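Local structure of guanine deaminase (Escherichia coli, 6OHB) at residues N199-Y204 with E385-V390; R209-S214 with S250-H255. The protein catalyses the zinc-dependent hydrolytic deamination of guanine to xanthine and ammonia, the single step from guanine to xanthine in purine degradation. All coordinates share one frame; numbering follows the deposited sequence.

Interaction 1 (N199-Y204 with E385-V390)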
ATOM      1  N   ASN A 199     -14.117 -24.836  22.376  1.00 42.98           N
ATOM      2  CA  ASN A 199     -15.480 -24.348  22.602  1.00 47.13           C
ATOM      3  C   ASN A 199     -16.044 -23.906  21.256  1.00 44.97           C
ATOM      4  O   ASN A 199     -15.721 -22.829  20.751  1.00 43.76           O
ATOM      5  CB  ASN A 199     -15.484 -23.214  23.621  1.00 46.52           C
ATOM      6  CG  ASN A 199     -16.885 -22.732  23.969  1.00 48.65           C
ATOM      7  OD1 ASN A 199     -17.838 -22.941  23.222  1.00 51.57           O
ATOM      8  ND2 ASN A 199     -17.008 -22.069  25.111  1.00 53.45           N
ATOM      9  N   GLY A 200     -16.894 -24.740  20.671  1.00 45.92           N
ATOM     10  CA  GLY A 200     -17.336 -24.490  19.311  1.00 39.36           C
ATOM     11  C   GLY A 200     -16.160 -24.620  18.361  1.00 44.30           C
ATOM     12  O   GLY A 200     -15.414 -25.606  18.392  1.00 47.91           O
ATOM     13  N   ARG A 201     -15.977 -23.615  17.511  1.00 38.54           N
ATOM     14  CA  ARG A 201     -14.863 -23.589  16.579  1.00 39.30           C
ATOM     15  C   ARG A 201     -13.683 -22.788  17.118  1.00 40.74           C
ATOM     16  O   ARG A 201     -12.709 -22.569  16.394  1.00 44.33           O
ATOM     17  CB  ARG A 201     -15.314 -23.028  15.226  1.00 46.30           C
ATOM     18  CG  ARG A 201     -16.383 -23.862  14.517  1.00 43.42           C
ATOM     19  CD  ARG A 201     -16.964 -23.106  13.321  1.00 47.73           C
ATOM     20  NE  ARG A 201     -16.030 -23.068  12.195  1.00 38.89           N
ATOM     21  CZ  ARG A 201     -15.944 -22.076  11.315  1.00 39.94           C
ATOM     22  NH1 ARG A 201     -16.732 -21.013  11.412  1.00 39.48           N
ATOM     23  NH2 ARG A 201     -15.058 -22.146  10.333  1.00 41.36           N
ATOM     24  N   LEU A 202     -13.744 -22.367  18.377  1.00 40.26           N
ATOM     25  CA  LEU A 202     -12.668 -21.594  18.973  1.00 42.23           C
ATOM     26  C   LEU A 202     -11.507 -22.501  19.360  1.00 42.80           C
ATOM     27  O   LEU A 202     -11.680 -23.697  19.620  1.00 42.54           O
ATOM     28  CB  LEU A 202     -13.171 -20.840  20.205  1.00 37.30           C
ATOM     29  CG  LEU A 202     -14.324 -19.869  19.955  1.00 43.23           C
ATOM     30  CD1 LEU A 202     -14.792 -19.242  21.258  1.00 46.44           C
ATOM     31  CD2 LEU A 202     -13.912 -18.792  18.955  1.00 40.94           C
ATOM     32  N   LEU A 203     -10.310 -21.919  19.381  1.00 39.75           N
ATOM     33  CA  LEU A 203      -9.088 -22.636  19.718  1.00 40.48           C
ATOM     34  C   LEU A 203      -8.175 -21.711  20.509  1.00 44.44           C
ATOM     35  O   LEU A 203      -8.184 -20.492  20.312  1.00 38.96           O
ATOM     36  CB  LEU A 203      -8.367 -23.142  18.459  1.00 34.44           C
ATOM     37  CG  LEU A 203      -9.174 -24.049  17.524  1.00 45.62           C
ATOM     38  CD1 LEU A 203      -8.537 -24.139  16.145  1.00 39.74           C
ATOM     39  CD2 LEU A 203      -9.331 -25.433  18.137  1.00 45.26           C
ATOM     40  N   TYR A 204      -7.381 -22.295  21.403  1.00 44.06           N
ATOM     41  CA  TYR A 204      -6.501 -21.527  22.274  1.00 45.57           C
ATOM     42  C   TYR A 204      -5.044 -21.697  21.860  1.00 41.34           C
ATOM     43  O   TYR A 204      -4.618 -22.786  21.467  1.00 45.09           O
ATOM     44  CB  TYR A 204      -6.674 -21.921  23.746  1.00 45.90           C
ATOM     45  CG  TYR A 204      -5.928 -20.992  24.685  1.00 47.42           C
ATOM     46  CD1 TYR A 204      -4.575 -21.189  24.964  1.00 45.76           C
ATOM     47  CD2 TYR A 204      -6.567 -19.913  25.277  1.00 41.19           C
ATOM     48  CE1 TYR A 204      -3.890 -20.338  25.804  1.00 50.06           C
ATOM     49  CE2 TYR A 204      -5.889 -19.062  26.120  1.00 46.13           C
ATOM     50  CZ  TYR A 204      -4.550 -19.277  26.378  1.00 46.74           C
ATOM     51  OH  TYR A 204      -3.867 -18.431  27.215  1.00 50.79           O
ATOM     52  N   GLU A 385     -15.644 -26.583   6.411  1.00 40.74           N
ATOM     53  CA  GLU A 385     -16.460 -25.539   7.014  1.00 40.28           C
ATOM     54  C   GLU A 385     -16.650 -24.386   6.033  1.00 39.89           C
ATOM     55  O   GLU A 385     -15.711 -23.963   5.352  1.00 38.22           O
ATOM     56  CB  GLU A 385     -15.823 -25.063   8.317  1.00 40.30           C
ATOM     57  CG  GLU A 385     -15.686 -26.203   9.319  1.00 42.64           C
ATOM     58  CD  GLU A 385     -14.871 -25.848  10.544  1.00 48.64           C
ATOM     59  OE1 GLU A 385     -14.256 -24.756  10.574  1.00 44.77           O
ATOM     60  OE2 GLU A 385     -14.841 -26.684  11.476  1.00 46.37           O
ATOM     61  N   ALA A 386     -17.883 -23.888   5.954  1.00 37.37           N
ATOM     62  CA  ALA A 386     -18.272 -22.939   4.909  1.00 36.33           C
ATOM     63  C   ALA A 386     -17.988 -21.504   5.363  1.00 38.82           C
ATOM     64  O   ALA A 386     -18.881 -20.723   5.689  1.00 35.05           O
ATOM     65  CB  ALA A 386     -19.737 -23.138   4.535  1.00 30.39           C
ATOM     66  N   ASP A 387     -16.702 -21.168   5.362  1.00 36.69           N
ATOM     67  CA  ASP A 387     -16.223 -19.804   5.570  1.00 35.57           C
ATOM     68  C   ASP A 387     -15.772 -19.302   4.208  1.00 32.49           C
ATOM     69  O   ASP A 387     -14.802 -19.823   3.651  1.00 34.46           O
ATOM     70  CB  ASP A 387     -15.051 -19.755   6.552  1.00 34.72           C
ATOM     71  CG  ASP A 387     -15.404 -20.251   7.941  1.00 39.33           C
ATOM     72  OD1 ASP A 387     -16.604 -20.305   8.295  1.00 40.85           O
ATOM     73  OD2 ASP A 387     -14.455 -20.591   8.684  1.00 37.54           O
ATOM     74  N   PHE A 388     -16.459 -18.302   3.661  1.00 29.08           N
ATOM     75  CA  PHE A 388     -16.050 -17.829   2.346  1.00 31.30           C
ATOM     76  C   PHE A 388     -16.417 -16.362   2.175  1.00 31.87           C
ATOM     77  O   PHE A 388     -17.165 -15.783   2.964  1.00 24.82           O
ATOM     78  CB  PHE A 388     -16.648 -18.684   1.219  1.00 34.23           C
ATOM     79  CG  PHE A 388     -18.157 -18.718   1.190  1.00 37.03           C
ATOM     80  CD1 PHE A 388     -18.860 -19.629   1.960  1.00 34.50           C
ATOM     81  CD2 PHE A 388     -18.867 -17.867   0.352  1.00 37.48           C
ATOM     82  CE1 PHE A 388     -20.247 -19.675   1.919  1.00 32.59           C
ATOM     83  CE2 PHE A 388     -20.251 -17.910   0.304  1.00 34.47           C
ATOM     84  CZ  PHE A 388     -20.942 -18.816   1.089  1.00 32.87           C
ATOM     85  N   VAL A 389     -15.847 -15.763   1.130  1.00 28.36           N
ATOM     86  CA  VAL A 389     -15.969 -14.339   0.853  1.00 30.94           C
ATOM     87  C   VAL A 389     -16.399 -14.157  -0.597  1.00 32.29           C
ATOM     88  O   VAL A 389     -15.790 -14.727  -1.512  1.00 33.15           O
ATOM     89  CB  VAL A 389     -14.650 -13.585   1.114  1.00 36.11           C
ATOM     90  CG1 VAL A 389     -14.854 -12.081   0.946  1.00 34.97           C
ATOM     91  CG2 VAL A 389     -14.111 -13.914   2.497  1.00 33.38           C
ATOM     92  N   VAL A 390     -17.449 -13.372  -0.802  1.00 27.25           N
ATOM     93  CA  VAL A 390     -17.825 -12.901  -2.127  1.00 29.48           C
ATOM     94  C   VAL A 390     -17.111 -11.573  -2.356  1.00 38.34           C
ATOM     95  O   VAL A 390     -17.340 -10.607  -1.613  1.00 33.70           O
ATOM     96  CB  VAL A 390     -19.347 -12.743  -2.249  1.00 29.44           C
ATOM     97  CG1 VAL A 390     -19.730 -12.400  -3.674  1.00 27.90           C
ATOM     98  CG2 VAL A 390     -20.049 -14.016  -1.775  1.00 29.55           C
TER
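R201 brings the edge of its guanidinium to the carboxylates of E385 and D387, with NH2 shared by both, and all the contact between the two segments runs through these three buried side chains. E385 OE1 accepts a bond from R201 NH2 at 2.7 Å and a weak one from R201 NE at 2.9 Å. The two planes are nearly perpendicular, 84° apart, although OE1 stays at the guanidinium edge, and NH2 approaches it from above the carboxylate plane, 38° out of it. D387 comes head-on against the arginine and takes the end of the group: its OD2 lies 2.3 Å from R201 NH2, too short to be taken literally, though the salt bridge itself is plain, while R201 NH1 makes a weak bond to D387 OD1 at 3.2 Å. NH1 also bonds to N160 O, and E385 OE2 forms a salt bridge with R162, so two arginines share one glutamate. A glutamine here would probably weaken the hold on both and leave their positive charge less well balanced. The network bridges the turn leading into strand 203-208 and the approach to strand 388-391, with V430 of strand 425-430 packed against R201 and D387.

Interaction 2 (R209-S214 with S250-H255)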
ATOM      1  N   ARG A 209       4.670 -13.430  24.685  1.00 51.41           N
ATOM      2  CA  ARG A 209       4.917 -12.361  23.721  1.00 52.87           C
ATOM      3  C   ARG A 209       6.210 -12.616  22.957  1.00 53.94           C
ATOM      4  O   ARG A 209       6.199 -12.805  21.734  1.00 58.56           O
ATOM      5  CB  ARG A 209       4.956 -10.999  24.419  1.00 54.84           C
ATOM      6  CG  ARG A 209       5.001  -9.836  23.432  1.00 54.13           C
ATOM      7  CD  ARG A 209       5.004  -8.484  24.117  1.00 56.25           C
ATOM      8  NE  ARG A 209       3.756  -8.201  24.818  1.00 61.14           N
ATOM      9  CZ  ARG A 209       2.725  -7.555  24.285  1.00 55.94           C
ATOM     10  NH1 ARG A 209       2.780  -7.119  23.030  1.00 58.62           N
ATOM     11  NH2 ARG A 209       1.636  -7.342  25.011  1.00 57.19           N
ATOM     12  N   PHE A 210       7.332 -12.638  23.668  1.00 50.35           N
ATOM     13  CA  PHE A 210       8.587 -13.167  23.149  1.00 48.61           C
ATOM     14  C   PHE A 210       9.497 -13.466  24.337  1.00 56.84           C
ATOM     15  O   PHE A 210       9.144 -13.216  25.494  1.00 51.67           O
ATOM     16  CB  PHE A 210       9.251 -12.211  22.145  1.00 55.76           C
ATOM     17  CG  PHE A 210       9.354 -10.778  22.616  1.00 55.10           C
ATOM     18  CD1 PHE A 210       8.908  -9.741  21.815  1.00 61.02           C
ATOM     19  CD2 PHE A 210       9.900 -10.468  23.846  1.00 63.48           C
ATOM     20  CE1 PHE A 210       9.003  -8.428  22.235  1.00 63.09           C
ATOM     21  CE2 PHE A 210      10.000  -9.157  24.269  1.00 70.30           C
ATOM     22  CZ  PHE A 210       9.549  -8.138  23.465  1.00 66.10           C
ATOM     23  N   ALA A 211      10.672 -14.015  24.038  1.00 56.09           N
ATOM     24  CA  ALA A 211      11.588 -14.420  25.102  1.00 56.66           C
ATOM     25  C   ALA A 211      12.072 -13.260  25.972  1.00 61.85           C
ATOM     26  O   ALA A 211      12.177 -13.457  27.195  1.00 62.59           O
ATOM     27  CB  ALA A 211      12.774 -15.182  24.494  1.00 58.02           C
ATOM     28  N   PRO A 212      12.383 -12.067  25.441  1.00 57.95           N
ATOM     29  CA  PRO A 212      12.816 -10.975  26.333  1.00 59.89           C
ATOM     30  C   PRO A 212      11.880 -10.693  27.496  1.00 61.51           C
ATOM     31  O   PRO A 212      12.360 -10.406  28.599  1.00 65.47           O
ATOM     32  CB  PRO A 212      12.901  -9.776  25.381  1.00 53.41           C
ATOM     33  CG  PRO A 212      13.308 -10.373  24.090  1.00 62.39           C
ATOM     34  CD  PRO A 212      12.664 -11.743  24.028  1.00 57.08           C
ATOM     35  N   THR A 213      10.566 -10.785  27.303  1.00 53.83           N
ATOM     36  CA  THR A 213       9.627 -10.408  28.349  1.00 60.94           C
ATOM     37  C   THR A 213       9.123 -11.607  29.142  1.00 57.30           C
ATOM     38  O   THR A 213       8.133 -11.487  29.868  1.00 55.57           O
ATOM     39  CB  THR A 213       8.441  -9.637  27.762  1.00 61.64           C
ATOM     40  OG1 THR A 213       7.955 -10.304  26.588  1.00 63.96           O
ATOM     41  CG2 THR A 213       8.837  -8.206  27.418  1.00 58.58           C
ATOM     42  N   SER A 214       9.796 -12.748  29.053  1.00 52.67           N
ATOM     43  CA  SER A 214       9.415 -13.905  29.849  1.00 64.50           C
ATOM     44  C   SER A 214      10.628 -14.451  30.582  1.00 63.51           C
ATOM     45  O   SER A 214      11.647 -14.769  29.959  1.00 58.56           O
ATOM     46  CB  SER A 214       8.793 -14.989  28.959  1.00 60.22           C
ATOM     47  OG  SER A 214       7.505 -14.590  28.512  1.00 58.01           O
ATOM     48  N   SER A 250      21.501 -11.815  25.135  1.00 68.90           N
ATOM     49  CA  SER A 250      21.918 -11.459  26.500  1.00 67.32           C
ATOM     50  C   SER A 250      21.077 -12.176  27.556  1.00 64.93           C
ATOM     51  O   SER A 250      21.590 -12.596  28.605  1.00 74.06           O
ATOM     52  CB  SER A 250      21.841  -9.929  26.765  1.00 66.10           C
ATOM     53  OG  SER A 250      22.820  -9.050  26.193  1.00 76.82           O
ATOM     54  N   LEU A 251      19.792 -12.316  27.319  1.00 67.47           N
ATOM     55  CA  LEU A 251      18.999 -12.785  28.435  1.00 66.02           C
ATOM     56  C   LEU A 251      19.046 -14.297  28.601  1.00 69.87           C
ATOM     57  O   LEU A 251      18.799 -14.798  29.709  1.00 71.20           O
ATOM     58  CB  LEU A 251      17.562 -12.292  28.286  1.00 69.18           C
ATOM     59  CG  LEU A 251      17.440 -10.805  28.650  1.00 66.93           C
ATOM     60  CD1 LEU A 251      16.153 -10.248  28.087  1.00 63.04           C
ATOM     61  CD2 LEU A 251      17.493 -10.594  30.153  1.00 67.86           C
ATOM     62  N   TYR A 252      19.426 -15.027  27.556  1.00 69.20           N
ATOM     63  CA  TYR A 252      19.581 -16.477  27.605  1.00 68.46           C
ATOM     64  C   TYR A 252      20.931 -16.853  27.003  1.00 70.79           C
ATOM     65  O   TYR A 252      21.004 -17.389  25.889  1.00 75.12           O
ATOM     66  CB  TYR A 252      18.426 -17.144  26.864  1.00 63.26           C
ATOM     67  CG  TYR A 252      17.098 -16.988  27.575  1.00 67.49           C
ATOM     68  CD1 TYR A 252      16.752 -17.827  28.624  1.00 65.86           C
ATOM     69  CD2 TYR A 252      16.190 -16.000  27.199  1.00 65.02           C
ATOM     70  CE1 TYR A 252      15.545 -17.697  29.277  1.00 66.98           C
ATOM     71  CE2 TYR A 252      14.975 -15.862  27.850  1.00 67.13           C
ATOM     72  CZ  TYR A 252      14.659 -16.713  28.888  1.00 68.23           C
ATOM     73  OH  TYR A 252      13.453 -16.579  29.539  1.00 69.79           O
ATOM     74  N   PRO A 253      22.032 -16.573  27.711  1.00 77.30           N
ATOM     75  CA  PRO A 253      23.361 -16.812  27.121  1.00 74.11           C
ATOM     76  C   PRO A 253      23.697 -18.286  26.945  1.00 74.85           C
ATOM     77  O   PRO A 253      24.598 -18.605  26.159  1.00 75.08           O
ATOM     78  CB  PRO A 253      24.314 -16.134  28.113  1.00 73.11           C
ATOM     79  CG  PRO A 253      23.582 -16.167  29.414  1.00 73.67           C
ATOM     80  CD  PRO A 253      22.121 -16.032  29.081  1.00 70.34           C
ATOM     81  N   ASP A 254      23.009 -19.192  27.639  1.00 80.09           N
ATOM     82  CA  ASP A 254      23.330 -20.612  27.574  1.00 79.62           C
ATOM     83  C   ASP A 254      22.556 -21.363  26.498  1.00 77.10           C
ATOM     84  O   ASP A 254      22.725 -22.580  26.376  1.00 78.15           O
ATOM     85  CB  ASP A 254      23.083 -21.273  28.932  1.00 78.15           C
ATOM     86  CG  ASP A 254      24.055 -20.797  29.993  1.00 89.03           C
ATOM     87  OD1 ASP A 254      25.234 -20.558  29.653  1.00 87.99           O
ATOM     88  OD2 ASP A 254      23.644 -20.670  31.167  1.00 93.04           O
ATOM     89  N   HIS A 255      21.727 -20.682  25.714  1.00 75.79           N
ATOM     90  CA  HIS A 255      21.021 -21.303  24.604  1.00 70.92           C
ATOM     91  C   HIS A 255      21.702 -20.923  23.291  1.00 70.33           C
ATOM     92  O   HIS A 255      22.365 -19.888  23.195  1.00 67.49           O
ATOM     93  CB  HIS A 255      19.551 -20.876  24.585  1.00 71.11           C
ATOM     94  CG  HIS A 255      18.761 -21.366  25.762  1.00 71.73           C
ATOM     95  ND1 HIS A 255      18.701 -20.679  26.956  1.00 69.78           N
ATOM     96  CD2 HIS A 255      17.989 -22.468  25.924  1.00 69.40           C
ATOM     97  CE1 HIS A 255      17.931 -21.338  27.805  1.00 66.19           C
ATOM     98  NE2 HIS A 255      17.486 -22.427  27.203  1.00 63.06           N
TER
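Y252 reaches across from the end of helix 242-251 and meets the 209-214 loop with the edge of its ring. With CG beside the backbone N and anti to the carbonyl carbon (chi1 -69°), CB leads the ring toward that loop. Farther out, CE2 touches A211 twice, lying 3.7 Å from A211 O and 4.1 Å from A211 CB. CZ then comes within 3.7 Å of S214 O, and the phenol oxygen at the tip, OH, donates a 2.6 Å hydrogen bond to S214 O. Both carbonyl oxygens lie near the plane of the ring, at its edge. The donor meets S214 O with a C=O...donor angle of 147°, tilted 25° from the carbonyl plane. Beside the tyrosine, L251 sets its CD1 methyl against P212, 3.8 Å from P212 O and 4.3 Å from P212 CB. R172 and N173 donate hydrogen bonds to P212 O, while W247 and V248 of helix 242-251 pack on the proline. The loop follows strand 203-208 and carries R209 and F210, which probably bind substrate, as in related enzymes; such a catalytic-end loop, bordered here by the helix after neighbouring strand 233-238, is characteristic of the TIM-barrel amidohydrolases.

In the fold
Interaction 1 and interaction 2 lie on opposite sides of the chain's centre, their own centres 34 Å apart and their nearest atoms about 10 Å apart. Strand 203-208 connects them: residues 199-204 run into its start, and residues 209-214 follow its end. Along the chain the order is 199-204, 209-214, 250-255, 385-390, so interaction 2 is nested within the span closed by interaction 1. The strand pairs in parallel with 164-169 and 233-238 in the amidohydrolase TIM barrel. Interaction 1 thus joins its entry to the region of strand 388-391, away from the zinc and substrate sites, whereas interaction 2 lies beyond its exit, toward the zinc and probable substrate pocket.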